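Side-chain contacts in BDI_3064 protein (Parabacteroides distasonis ATCC 8503, PDB 5Z06), which hydrolyses linear beta-1,2-glucan and beta-1,2-glucooligosaccharides from their non-reducing end, releasing the disaccharide sophorose: residues A[588-593]-A[597-602]; A[568-573]-A[605-610]; A[502-507]-A[534-539]. One frame throughout, in Å; residues are numbered along the deposited sequence.

Contact 1: residues A[588-593]-A[597-602]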
loop_
_atom_site.group_PDB
_atom_site.type_symbol
_atom_site.label_atom_id
_atom_site.label_comp_id
_atom_site.label_asym_id
_atom_site.label_seq_id
_atom_site.Cartn_x
_atom_site.Cartn_y
_atom_site.Cartn_z
ATOM N N LEU A 588 6.389 3.503 -13.659
ATOM C CA LEU A 588 6.269 2.110 -13.380
ATOM C C LEU A 588 7.265 1.684 -12.342
ATOM O O LEU A 588 8.450 2.009 -12.421
ATOM C CB LEU A 588 6.422 1.278 -14.656
ATOM C CG LEU A 588 5.197 1.438 -15.586
ATOM C CD1 LEU A 588 5.457 0.890 -16.977
ATOM C CD2 LEU A 588 3.987 0.754 -14.997
ATOM N N THR A 589 6.765 0.953 -11.356
ATOM C CA THR A 589 7.573 0.537 -10.223
ATOM C C THR A 589 6.843 -0.605 -9.494
ATOM O O THR A 589 5.758 -1.065 -9.897
ATOM C CB THR A 589 7.886 1.735 -9.274
ATOM O OG1 THR A 589 8.688 1.315 -8.168
ATOM C CG2 THR A 589 6.640 2.342 -8.727
ATOM N N ALA A 590 7.475 -1.066 -8.429
ATOM C CA ALA A 590 6.973 -2.189 -7.672
ATOM C C ALA A 590 5.748 -1.828 -6.878
ATOM O O ALA A 590 5.664 -0.750 -6.268
ATOM C CB ALA A 590 8.033 -2.708 -6.732
ATOM N N SER A 591 4.817 -2.772 -6.846
ATOM C CA SER A 591 3.709 -2.713 -5.925
ATOM C C SER A 591 3.046 -4.053 -5.869
ATOM O O SER A 591 3.249 -4.916 -6.749
ATOM C CB SER A 591 2.688 -1.652 -6.386
ATOM O OG SER A 591 1.863 -2.125 -7.430
ATOM N N ASP A 592 2.189 -4.222 -4.872
ATOM C CA ASP A 592 1.204 -5.298 -4.961
ATOM C C ASP A 592 0.220 -5.015 -6.097
ATOM O O ASP A 592 -0.138 -3.885 -6.353
ATOM C CB ASP A 592 0.484 -5.515 -3.629
ATOM C CG ASP A 592 1.367 -6.213 -2.605
ATOM O OD1 ASP A 592 2.483 -6.661 -2.973
ATOM O OD2 ASP A 592 0.946 -6.312 -1.435
ATOM N N PHE A 593 -0.153 -6.067 -6.812
ATOM C CA PHE A 593 -1.213 -5.996 -7.796
ATOM C C PHE A 593 -2.325 -6.912 -7.274
ATOM O O PHE A 593 -2.463 -7.069 -6.072
ATOM C CB PHE A 593 -0.642 -6.353 -9.184
ATOM C CG PHE A 593 -1.609 -6.205 -10.342
ATOM C CD1 PHE A 593 -2.562 -5.171 -10.385
ATOM C CD2 PHE A 593 -1.573 -7.135 -11.400
ATOM C CE1 PHE A 593 -3.436 -5.064 -11.452
ATOM C CE2 PHE A 593 -2.461 -7.045 -12.454
ATOM C CZ PHE A 593 -3.383 -5.998 -12.483
ATOM N N TYR A 597 2.793 -9.702 -5.711
ATOM C CA TYR A 597 3.714 -8.611 -5.826
ATOM C C TYR A 597 4.234 -8.588 -7.249
ATOM O O TYR A 597 4.386 -9.627 -7.889
ATOM C CB TYR A 597 4.849 -8.805 -4.854
ATOM C CG TYR A 597 5.970 -7.797 -4.969
ATOM C CD1 TYR A 597 5.837 -6.502 -4.429
ATOM C CD2 TYR A 597 7.165 -8.139 -5.592
ATOM C CE1 TYR A 597 6.882 -5.592 -4.505
ATOM C CE2 TYR A 597 8.212 -7.228 -5.690
ATOM C CZ TYR A 597 8.076 -5.965 -5.128
ATOM O OH TYR A 597 9.113 -5.068 -5.216
ATOM N N GLN A 598 4.507 -7.401 -7.743
ATOM C CA GLN A 598 5.129 -7.253 -9.055
ATOM C C GLN A 598 6.111 -6.101 -9.021
ATOM O O GLN A 598 5.840 -5.071 -8.392
ATOM C CB GLN A 598 4.076 -7.051 -10.140
ATOM C CG GLN A 598 3.025 -6.001 -9.843
ATOM C CD GLN A 598 2.081 -5.791 -11.017
ATOM O OE1 GLN A 598 1.753 -6.721 -11.747
ATOM N NE2 GLN A 598 1.632 -4.564 -11.194
ATOM N N ALA A 599 7.250 -6.285 -9.670
ATOM C CA ALA A 599 8.299 -5.273 -9.681
ATOM C C ALA A 599 8.285 -4.649 -11.071
ATOM O O ALA A 599 9.080 -5.002 -11.907
ATOM C CB ALA A 599 9.652 -5.902 -9.335
ATOM N N GLN A 600 7.344 -3.736 -11.325
ATOM C CA GLN A 600 7.130 -3.252 -12.677
ATOM C C GLN A 600 8.222 -2.325 -13.116
ATOM O O GLN A 600 8.886 -1.661 -12.299
ATOM C CB GLN A 600 5.765 -2.562 -12.816
ATOM C CG GLN A 600 4.572 -3.441 -12.505
ATOM C CD GLN A 600 4.541 -4.710 -13.337
ATOM O OE1 GLN A 600 5.383 -5.585 -13.162
ATOM N NE2 GLN A 600 3.560 -4.815 -14.236
ATOM N N GLU A 601 8.408 -2.285 -14.427
ATOM C CA GLU A 601 9.462 -1.468 -15.052
ATOM C C GLU A 601 8.910 -0.933 -16.355
ATOM O O GLU A 601 7.953 -1.508 -16.872
ATOM C CB GLU A 601 10.709 -2.313 -15.383
ATOM C CG GLU A 601 11.139 -3.315 -14.339
ATOM C CD GLU A 601 12.247 -4.228 -14.846
ATOM O OE1 GLU A 601 12.860 -3.912 -15.889
ATOM O OE2 GLU A 601 12.500 -5.246 -14.171
ATOM N N PRO A 602 9.561 0.103 -16.937
ATOM C CA PRO A 602 9.192 0.538 -18.285
ATOM C C PRO A 602 9.781 -0.423 -19.327
ATOM O O PRO A 602 10.665 -0.065 -20.119
ATOM C CB PRO A 602 9.788 1.953 -18.372
ATOM C CG PRO A 602 10.982 1.916 -17.480
ATOM C CD PRO A 602 10.652 0.938 -16.373
HETATM O O HOH W 1 3.042 -2.074 -9.865
#

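Contact 2: residues A[568-573]-A[605-610]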
loop_
_atom_site.group_PDB
_atom_site.type_symbol
_atom_site.label_atom_id
_atom_site.label_comp_id
_atom_site.label_asym_id
_atom_site.label_seq_id
_atom_site.Cartn_x
_atom_site.Cartn_y
_atom_site.Cartn_z
ATOM N N GLN A 568 9.000 7.761 -17.840
ATOM C CA GLN A 568 7.928 8.578 -18.369
ATOM C C GLN A 568 7.768 8.375 -19.869
ATOM O O GLN A 568 6.635 8.295 -20.369
ATOM C CB GLN A 568 8.119 10.068 -18.091
ATOM C CG GLN A 568 6.890 10.885 -18.469
ATOM C CD GLN A 568 7.135 12.367 -18.535
ATOM O OE1 GLN A 568 8.200 12.799 -18.906
ATOM N NE2 GLN A 568 6.113 13.155 -18.223
ATOM N N ARG A 569 8.879 8.309 -20.588
ATOM C CA ARG A 569 8.790 8.224 -22.057
ATOM C C ARG A 569 8.272 6.904 -22.549
ATOM O O ARG A 569 7.585 6.853 -23.566
ATOM C CB ARG A 569 10.108 8.550 -22.721
ATOM C CG ARG A 569 10.383 10.026 -22.581
ATOM C CD ARG A 569 11.821 10.314 -22.847
ATOM N NE ARG A 569 12.098 11.720 -22.593
ATOM C CZ ARG A 569 13.220 12.328 -22.952
ATOM N NH1 ARG A 569 14.154 11.656 -23.616
ATOM N NH2 ARG A 569 13.396 13.612 -22.667
ATOM N N TYR A 570 8.613 5.849 -21.829
ATOM C CA TYR A 570 8.025 4.545 -22.054
ATOM C C TYR A 570 6.509 4.628 -21.884
ATOM O O TYR A 570 5.740 4.020 -22.635
ATOM C CB TYR A 570 8.583 3.541 -21.060
ATOM C CG TYR A 570 7.802 2.263 -21.048
ATOM C CD1 TYR A 570 6.671 2.121 -20.242
ATOM C CD2 TYR A 570 8.159 1.188 -21.886
ATOM C CE1 TYR A 570 5.931 0.954 -20.246
ATOM C CE2 TYR A 570 7.426 0.005 -21.880
ATOM C CZ TYR A 570 6.315 -0.117 -21.055
ATOM O OH TYR A 570 5.567 -1.286 -21.061
ATOM N N CYS A 571 6.104 5.328 -20.836
ATOM C CA CYS A 571 4.704 5.380 -20.457
ATOM C C CYS A 571 3.937 6.221 -21.467
ATOM O O CYS A 571 2.831 5.862 -21.851
ATOM C CB CYS A 571 4.526 5.895 -19.027
ATOM S SG CYS A 571 5.084 4.699 -17.811
ATOM N N ILE A 572 4.546 7.298 -21.942
ATOM C CA ILE A 572 3.900 8.112 -22.955
ATOM C C ILE A 572 3.746 7.247 -24.214
ATOM O O ILE A 572 2.643 7.085 -24.755
ATOM C CB ILE A 572 4.662 9.404 -23.230
ATOM C CG1 ILE A 572 4.685 10.284 -21.960
ATOM C CG2 ILE A 572 3.993 10.204 -24.354
ATOM C CD1 ILE A 572 5.767 11.340 -21.989
ATOM N N GLU A 573 4.855 6.659 -24.627
ATOM C CA GLU A 573 4.859 5.771 -25.768
ATOM C C GLU A 573 3.794 4.699 -25.618
ATOM O O GLU A 573 3.058 4.448 -26.563
ATOM C CB GLU A 573 6.235 5.173 -25.972
ATOM C CG GLU A 573 6.327 4.264 -27.192
ATOM C CD GLU A 573 7.749 4.109 -27.663
ATOM O OE1 GLU A 573 8.437 5.139 -27.804
ATOM O OE2 GLU A 573 8.183 2.967 -27.851
ATOM N N HIS A 605 7.665 -6.667 -20.570
ATOM C CA HIS A 605 7.547 -7.858 -19.713
ATOM C C HIS A 605 7.374 -7.532 -18.219
ATOM O O HIS A 605 7.204 -8.442 -17.400
ATOM C CB HIS A 605 8.748 -8.772 -19.920
ATOM C CG HIS A 605 9.995 -8.295 -19.239
ATOM N ND1 HIS A 605 10.617 -7.116 -19.572
ATOM C CD2 HIS A 605 10.717 -8.831 -18.223
ATOM C CE1 HIS A 605 11.684 -6.955 -18.813
ATOM N NE2 HIS A 605 11.756 -7.972 -17.967
ATOM N N ARG A 606 7.435 -6.253 -17.865
ATOM C CA ARG A 606 7.234 -5.810 -16.513
ATOM C C ARG A 606 6.230 -4.668 -16.541
ATOM O O ARG A 606 6.302 -3.737 -15.737
ATOM C CB ARG A 606 8.579 -5.378 -15.914
ATOM C CG ARG A 606 9.570 -6.522 -15.760
ATOM C CD ARG A 606 9.331 -7.339 -14.489
ATOM N NE ARG A 606 10.196 -8.519 -14.461
ATOM C CZ ARG A 606 9.887 -9.722 -14.950
ATOM N NH1 ARG A 606 8.687 -9.977 -15.468
ATOM N NH2 ARG A 606 10.783 -10.701 -14.872
ATOM N N ASP A 607 5.276 -4.746 -17.470
ATOM C CA ASP A 607 4.190 -3.762 -17.525
ATOM C C ASP A 607 2.903 -4.476 -17.903
ATOM O O ASP A 607 2.854 -5.165 -18.910
ATOM C CB ASP A 607 4.526 -2.708 -18.553
ATOM C CG ASP A 607 3.526 -1.598 -18.601
ATOM O OD1 ASP A 607 2.807 -1.394 -17.608
ATOM O OD2 ASP A 607 3.469 -0.909 -19.642
ATOM N N ASN A 608 1.869 -4.298 -17.091
ATOM C CA ASN A 608 0.568 -4.903 -17.352
ATOM C C ASN A 608 -0.558 -3.893 -17.129
ATOM O O ASN A 608 -1.706 -4.275 -16.938
ATOM C CB ASN A 608 0.390 -6.139 -16.465
ATOM C CG ASN A 608 0.493 -5.803 -14.996
ATOM O OD1 ASN A 608 0.483 -4.627 -14.608
ATOM N ND2 ASN A 608 0.603 -6.816 -14.174
ATOM N N GLY A 609 -0.234 -2.612 -17.168
ATOM C CA GLY A 609 -1.228 -1.549 -16.988
ATOM C C GLY A 609 -1.308 -0.984 -15.590
ATOM O O GLY A 609 -2.046 -0.030 -15.339
ATOM N N THR A 610 -0.517 -1.554 -14.700
ATOM C CA THR A 610 -0.556 -1.188 -13.309
ATOM C C THR A 610 0.435 -0.087 -13.042
ATOM O O THR A 610 1.631 -0.259 -13.266
ATOM C CB THR A 610 -0.167 -2.357 -12.436
ATOM O OG1 THR A 610 -1.006 -3.446 -12.777
ATOM C CG2 THR A 610 -0.309 -2.000 -10.957
#

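Contact 3: residues A[502-507]-A[534-539]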
loop_
_atom_site.group_PDB
_atom_site.type_symbol
_atom_site.label_atom_id
_atom_site.label_comp_id
_atom_site.label_asym_id
_atom_site.label_seq_id
_atom_site.Cartn_x
_atom_site.Cartn_y
_atom_site.Cartn_z
ATOM N N ALA A 502 21.544 -9.733 -15.265
ATOM C CA ALA A 502 20.815 -10.234 -16.414
ATOM C C ALA A 502 19.663 -11.121 -15.960
ATOM O O ALA A 502 18.603 -11.065 -16.562
ATOM C CB ALA A 502 21.743 -10.954 -17.407
ATOM N N ASP A 503 19.843 -11.879 -14.870
ATOM C CA ASP A 503 18.790 -12.756 -14.351
ATOM C C ASP A 503 17.509 -12.022 -13.981
ATOM O O ASP A 503 16.418 -12.501 -14.307
ATOM C CB ASP A 503 19.262 -13.561 -13.132
ATOM C CG ASP A 503 20.211 -14.713 -13.494
ATOM O OD1 ASP A 503 20.448 -14.990 -14.702
ATOM O OD2 ASP A 503 20.741 -15.352 -12.547
ATOM N N TRP A 504 17.606 -10.897 -13.270
ATOM C CA TRP A 504 16.393 -10.172 -12.941
ATOM C C TRP A 504 15.988 -9.256 -14.073
ATOM O O TRP A 504 14.817 -9.161 -14.378
ATOM C CB TRP A 504 16.485 -9.439 -11.593
ATOM C CG TRP A 504 17.328 -8.182 -11.498
ATOM C CD1 TRP A 504 18.589 -8.070 -10.959
ATOM C CD2 TRP A 504 16.938 -6.863 -11.873
ATOM N NE1 TRP A 504 18.997 -6.767 -10.976
ATOM C CE2 TRP A 504 18.005 -6.001 -11.529
ATOM C CE3 TRP A 504 15.783 -6.319 -12.468
ATOM C CZ2 TRP A 504 17.957 -4.637 -11.759
ATOM C CZ3 TRP A 504 15.736 -4.964 -12.704
ATOM C CH2 TRP A 504 16.825 -4.133 -12.369
ATOM N N GLY A 505 16.967 -8.622 -14.711
ATOM C CA GLY A 505 16.726 -7.664 -15.765
ATOM C C GLY A 505 16.147 -8.279 -17.014
ATOM O O GLY A 505 15.422 -7.611 -17.755
ATOM N N ARG A 506 16.485 -9.547 -17.258
ATOM C CA ARG A 506 16.057 -10.274 -18.484
ATOM C C ARG A 506 16.632 -9.649 -19.756
ATOM O O ARG A 506 16.109 -9.848 -20.831
ATOM C CB ARG A 506 14.507 -10.354 -18.583
ATOM C CG ARG A 506 13.778 -10.684 -17.283
ATOM C CD ARG A 506 14.308 -11.949 -16.617
ATOM N NE ARG A 506 14.276 -13.138 -17.488
ATOM C CZ ARG A 506 15.072 -14.221 -17.381
ATOM N NH1 ARG A 506 16.017 -14.296 -16.444
ATOM N NH2 ARG A 506 14.935 -15.249 -18.230
ATOM N N VAL A 507 17.693 -8.860 -19.596
ATOM C CA VAL A 507 18.401 -8.230 -20.691
ATOM C C VAL A 507 19.846 -8.234 -20.281
ATOM O O VAL A 507 20.189 -8.468 -19.113
ATOM C CB VAL A 507 17.958 -6.780 -21.004
ATOM C CG1 VAL A 507 16.522 -6.739 -21.548
ATOM C CG2 VAL A 507 18.115 -5.867 -19.796
ATOM N N LEU A 534 11.124 1.987 -10.908
ATOM C CA LEU A 534 11.522 3.355 -10.630
ATOM C C LEU A 534 11.826 3.648 -9.171
ATOM O O LEU A 534 12.487 4.644 -8.887
ATOM C CB LEU A 534 10.489 4.343 -11.149
ATOM C CG LEU A 534 10.945 5.776 -11.370
ATOM C CD1 LEU A 534 12.149 5.845 -12.293
ATOM C CD2 LEU A 534 9.787 6.579 -11.957
ATOM N N PHE A 535 11.383 2.804 -8.242
ATOM C CA PHE A 535 11.721 3.033 -6.831
ATOM C C PHE A 535 13.215 2.920 -6.552
ATOM O O PHE A 535 13.688 3.394 -5.519
ATOM C CB PHE A 535 10.922 2.129 -5.894
ATOM C CG PHE A 535 11.459 0.737 -5.758
ATOM C CD1 PHE A 535 12.423 0.449 -4.799
ATOM C CD2 PHE A 535 10.982 -0.298 -6.545
ATOM C CE1 PHE A 535 12.912 -0.837 -4.625
ATOM C CE2 PHE A 535 11.475 -1.593 -6.391
ATOM C CZ PHE A 535 12.432 -1.864 -5.425
ATOM N N PHE A 536 13.948 2.304 -7.477
ATOM C CA PHE A 536 15.398 2.300 -7.436
ATOM C C PHE A 536 16.020 3.701 -7.323
ATOM O O PHE A 536 17.035 3.864 -6.634
ATOM C CB PHE A 536 15.954 1.562 -8.656
ATOM C CG PHE A 536 15.797 0.063 -8.613
ATOM C CD1 PHE A 536 15.020 -0.598 -7.652
ATOM C CD2 PHE A 536 16.424 -0.696 -9.577
ATOM C CE1 PHE A 536 14.913 -1.971 -7.661
ATOM C CE2 PHE A 536 16.324 -2.071 -9.581
ATOM C CZ PHE A 536 15.571 -2.709 -8.612
ATOM N N ILE A 537 15.422 4.698 -7.972
ATOM C CA ILE A 537 15.913 6.071 -7.845
ATOM C C ILE A 537 15.340 6.868 -6.656
ATOM O O ILE A 537 15.583 8.059 -6.519
ATOM C CB ILE A 537 15.765 6.861 -9.164
ATOM C CG1 ILE A 537 14.290 7.115 -9.517
ATOM C CG2 ILE A 537 16.472 6.114 -10.274
ATOM C CD1 ILE A 537 14.103 8.246 -10.476
ATOM N N HIS A 538 14.596 6.194 -5.791
ATOM C CA HIS A 538 13.947 6.822 -4.663
ATOM C C HIS A 538 14.643 6.437 -3.374
ATOM O O HIS A 538 15.249 7.288 -2.734
ATOM C CB HIS A 538 12.470 6.420 -4.595
ATOM C CG HIS A 538 11.690 6.845 -5.790
ATOM N ND1 HIS A 538 10.517 6.228 -6.169
ATOM C CD2 HIS A 538 11.927 7.815 -6.707
ATOM C CE1 HIS A 538 10.084 6.774 -7.293
ATOM N NE2 HIS A 538 10.910 7.751 -7.631
ATOM N N TYR A 539 14.594 5.148 -3.036
ATOM C CA TYR A 539 14.865 4.702 -1.670
ATOM C C TYR A 539 16.252 5.063 -1.179
ATOM O O TYR A 539 16.390 5.569 -0.079
ATOM C CB TYR A 539 14.683 3.209 -1.539
ATOM C CG TYR A 539 13.285 2.678 -1.746
ATOM C CD1 TYR A 539 12.192 3.505 -1.926
ATOM C CD2 TYR A 539 13.062 1.312 -1.681
ATOM C CE1 TYR A 539 10.927 2.977 -2.085
ATOM C CE2 TYR A 539 11.802 0.777 -1.824
ATOM C CZ TYR A 539 10.738 1.609 -2.046
ATOM O OH TYR A 539 9.489 1.054 -2.190
#

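Contact 1: residues A[588-593]-A[597-602]
S591 and Q598 face each other as a hydrogen-bonded pair in a short antiparallel beta hairpin, and they supply its two sound backbone bonds. S591 N gives its hydrogen to Q598 O at 3.0 Å, and Q598 N returns one to S591 O at 3.0 Å. Towards 600 the pairing frays: the bond from Q600 N to T589 O is weak.

A water and the amide bonds gather on the face bearing S591 and Q598. The water donates to T589 O and to S591 OG, 2.7 Å away, and accepts from Q598 NE2, linking both strands. The hydroxyl of S591 also donates to D592 O, 2.9 Å from OG, and Q598 OE1 accepts from N608 ND2. D592 brings a charge to the other face, where its OD1 forms a salt bridge to R76 and comes to the edge of the Y597 ring, 3.7 Å from CD1, with the carboxylate and ring planes nearly perpendicular.

Packing follows. CG of Q598 sits between the backbone N and the carbonyl carbon (chi1 49°), and the extended chain then carries its amide alongside F593, CD lying 3.3 Å from F593 CB with the amide and ring planes 24° apart. Y597 lays its ring beside A590, CZ 3.6 Å from A590 CB; alanine is small enough for the ring to lie so close.

Polar side-chain links on the Q598 face thus add to the two sound backbone bonds, through a glutamine that both donates and accepts, while the opposite face pairs an alanine-tyrosine contact with the D592-R76 salt bridge.

Contact 2: residues A[568-573]-A[605-610]
The hydroxyl of Y570 donates to D607 OD2 across 2.6 Å, a short bond between two buried side chains and the whole of the direct contact between helix segment 568-573 and loop 605-610. The proton arrives on the anti side of the carboxylate oxygen, 16° out of its plane. OD2 stands at the edge of the tyrosine ring, 3.1 Å from Y570 CE1, and the ring and carboxylate planes are steeply inclined to each other. Both side chains are stretched away from their own backbone N, with chi1 168° for Y570, which directs the phenol toward the loop.

Each partner has further company. Q575 NE2 also binds Y570 OH, and the second carboxylate oxygen of D607, OD1, is hydrogen-bonded to Y581 OH, so that each oxygen is met by a phenol hydroxyl. Tyrosine suits the helix position because it spans the gap while bringing a donor at its far end. Helix 556-573 lies within the glycoamylase-like region, whose six-hairpin clan is consistent with an (alpha/alpha)6 arrangement of helices; the loop leads from the 590-599 hairpin into strand 610-611.

Within the loop, D607 OD1 also receives a weak bond from G609 N. Next to it N608 forms an Asx turn: its OD1 accepts from T610 N at 3.2 Å and from T610 OG1 at 2.6 Å, the hydroxyl lying above the carbonyl plane. With phi at 97°, a beta carbon at 609 would collide with the carbonyl oxygen of N608, which favours glycine. At the loop start, the R606 guanidinium carries CD2 of H605 over its centre, 3.5 Å above one face.

Contact 3: residues A[502-507]-A[534-539]
F536 is the residue of segment 534-539 that touches helix end 502-507, and it does so through W504 alone. Ahead of it, L534 and F535 belong to a short run with helical backbone angles but without the regular bonds. The carbonyl oxygen of L534 accepts from I537 N at 3.1 Å and also lies over the centre of the H538 ring. F535 is anchored from outside, its N bonded to T589 OG1, and one face of its ring carries CD1 of F536, 3.6 Å above the plane and towards the rim.

The edge of F536 is turned to the face of W504 in an offset edge-to-face pair, the centroid of the indole six-membered ring 5.6 Å from that of the phenyl and the planes 78° apart. CE2 of F536 makes the approach, 3.5 Å from W504 CH2. Indole suits this place because it is long enough to extend from the helix and broad enough to receive an edge. W463 also meets the F536 ring.

Beyond F536, F535 O accepts from both H538 N and Y539 N, H538 NE2 bonds S619 OG, and the Y539 ring covers CD1 of F535.

Between the two segments the attraction is therefore mainly dispersive, probably with a modest edge-to-face electrostatic part because the pair is offset. A glycerol, probably from crystallisation, lies about 3 Å from the F536 side chain, so this aromatic corner may border a pocket, though that alone does not identify a substrate site.

How the contacts relate
All three contacts lie in the glycoamylase-like region. Along the chain contact 3 closes first; contact 1 is then nested inside the loop that contact 2 closes. The centre of contact 1 is about 10 Å from those of contacts 2 and 3, which are about 14 Å from each other. Helix 556-573 supplies one side of contact 2 and also lies against L588 and P602 of contact 1, as well as L534 and I537 of contact 3. Probable backbone bonds, E601 N to R606 O and L588 O to L534 N, join contact 1 to both neighbours. Q600 and F536 each lie close to a bound glycerol, which may mark a pocket without identifying the substrate site.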